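Side-chain contact in DUF1893 domain-containing protein (Thermotoga maritima, PDB 1VK9), which is of unknown function but has a cytidine deaminase-like fold, binds zinc and is probably ADP-ribosylated: residues K122-C125 against P126-L130. Numbering follows the deposited sequence.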
loop_
_atom_site.group_PDB
_atom_site.type_symbol
_atom_site.label_atom_id
_atom_site.label_comp_id
_atom_site.label_asym_id
_atom_site.label_seq_id
_atom_site.Cartn_x
_atom_site.Cartn_y
_atom_site.Cartn_z
ATOM N N LYS A 122 -18.730 10.082 -6.449
ATOM C CA LYS A 122 -19.569 9.747 -7.591
ATOM C C LYS A 122 -18.780 9.350 -8.881
ATOM O O LYS A 122 -19.375 9.128 -9.932
ATOM C CB LYS A 122 -20.582 10.884 -7.837
ATOM N N SER A 123 -17.455 9.230 -8.806
ATOM C CA SER A 123 -16.645 8.946 -10.000
ATOM C C SER A 123 -15.229 8.551 -9.626
ATOM O O SER A 123 -14.850 8.667 -8.465
ATOM C CB SER A 123 -16.577 10.173 -10.913
ATOM O OG SER A 123 -15.858 11.207 -10.273
HETATM N N MSE A 124 -14.439 8.114 -10.611
HETATM C CA MSE A 124 -13.126 7.524 -10.336
HETATM C C MSE A 124 -12.051 8.559 -9.947
HETATM O O MSE A 124 -11.994 9.636 -10.529
HETATM C CB MSE A 124 -12.686 6.735 -11.552
HETATM C CG MSE A 124 -11.377 5.985 -11.393
HETATM SE SE MSE A 124 -10.910 4.774 -12.907
HETATM C CE MSE A 124 -12.636 3.947 -13.218
ATOM N N CYS A 125 -11.211 8.240 -8.959
ATOM C CA CYS A 125 -10.078 9.104 -8.567
ATOM C C CYS A 125 -9.221 9.349 -9.792
ATOM O O CYS A 125 -8.893 8.384 -10.479
ATOM C CB CYS A 125 -9.253 8.423 -7.473
ATOM S SG CYS A 125 -7.633 9.112 -7.069
ATOM N N PRO A 126 -8.876 10.608 -10.101
ATOM C CA PRO A 126 -8.008 10.916 -11.262
ATOM C C PRO A 126 -6.679 10.115 -11.312
ATOM O O PRO A 126 -6.243 9.788 -12.426
ATOM C CB PRO A 126 -7.745 12.429 -11.135
ATOM C CG PRO A 126 -8.141 12.780 -9.741
ATOM C CD PRO A 126 -9.277 11.833 -9.388
ATOM N N PHE A 127 -6.073 9.795 -10.160
ATOM C CA PHE A 127 -4.886 8.934 -10.132
ATOM C C PHE A 127 -5.197 7.482 -10.490
ATOM O O PHE A 127 -4.418 6.829 -11.174
ATOM C CB PHE A 127 -4.168 8.991 -8.789
ATOM C CG PHE A 127 -3.290 10.188 -8.636
ATOM C CD1 PHE A 127 -2.079 10.270 -9.312
ATOM C CD2 PHE A 127 -3.687 11.261 -7.829
ATOM C CE1 PHE A 127 -1.265 11.393 -9.173
ATOM C CE2 PHE A 127 -2.885 12.394 -7.689
ATOM C CZ PHE A 127 -1.672 12.458 -8.358
ATOM N N GLU A 128 -6.335 6.972 -10.039
ATOM C CA GLU A 128 -6.735 5.618 -10.391
ATOM C C GLU A 128 -7.016 5.514 -11.908
ATOM O O GLU A 128 -6.611 4.519 -12.542
ATOM C CB GLU A 128 -7.910 5.157 -9.504
ATOM C CG GLU A 128 -8.429 3.729 -9.730
ATOM C CD GLU A 128 -7.837 2.671 -8.791
ATOM O OE1 GLU A 128 -6.591 2.583 -8.713
ATOM O OE2 GLU A 128 -8.615 1.905 -8.153
ATOM N N LYS A 129 -7.684 6.527 -12.480
ATOM C CA LYS A 129 -7.980 6.532 -13.913
ATOM C C LYS A 129 -6.681 6.589 -14.692
ATOM O O LYS A 129 -6.510 5.852 -15.676
ATOM C CB LYS A 129 -8.893 7.688 -14.342
ATOM C CG LYS A 129 -9.317 7.643 -15.838
ATOM C CD LYS A 129 -10.368 8.718 -16.190
ATOM C CE LYS A 129 -10.140 9.340 -17.583
ATOM N NZ LYS A 129 -10.583 10.761 -17.625
ATOM N N LEU A 130 -5.763 7.451 -14.252
ATOM C CA LEU A 130 -4.453 7.559 -14.876
ATOM C C LEU A 130 -3.767 6.187 -15.037
ATOM O O LEU A 130 -3.328 5.828 -16.134
ATOM C CB LEU A 130 -3.577 8.518 -14.068
ATOM C CG LEU A 130 -2.154 8.772 -14.566
ATOM C CD1 LEU A 130 -2.125 9.229 -16.056
ATOM C CD2 LEU A 130 -1.432 9.763 -13.644
#
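M124 and C125 pack on the first turn of helix 126-132 in a local contact at the helix N-terminus. It lies at the surface, where the loop after strand 111-113 runs into the helix. C125 is the N-cap residue. Its carbonyl O accepts the backbone N-H of K129, with C125 O to K129 N at 3.0 Å. The bond is nearly straight, 162° at the hydrogen. It spans four residues, as helical bonds do, so the cap residue joins the helical hydrogen-bond pattern. P126 follows as the first helical residue. It has no N-H to donate, which suits this position.

M124 is a selenomethionine. Its CG is anti to the backbone N (chi1 -176°), which carries the chain out to the side of the turn bearing E128 and K129. The selenium rests against the K129 backbone, with M124 SE to K129 CA at 3.6 Å, and meets K129 CB at 3.8 Å. Further back, M124 CG lies 4.0 Å from E128 CB. The M124 and E128 side chains cross at about a right angle.

The C125 sulfur lies over the start of the helix. C125 SG is 3.5 Å from F127 N and 3.9 Å from F127 CB. The C125 backbone hydrogen-bonds with V116, while the E128 carboxylate leads away from M124 and is held by S93 OG and the backbone N-H groups of K73 and V116.

C125 SG is covalently linked to an unidentified group, and E128 OE1 hydrogen-bonds the same group. This is consistent with the ADP-ribosylation of this protein, though the group itself is not identified. The first turn thus brings a cysteine sulfur and a buried carboxylate, itself fixed by three protein hydrogen bonds, to one bound group, and the pair may form the modified site.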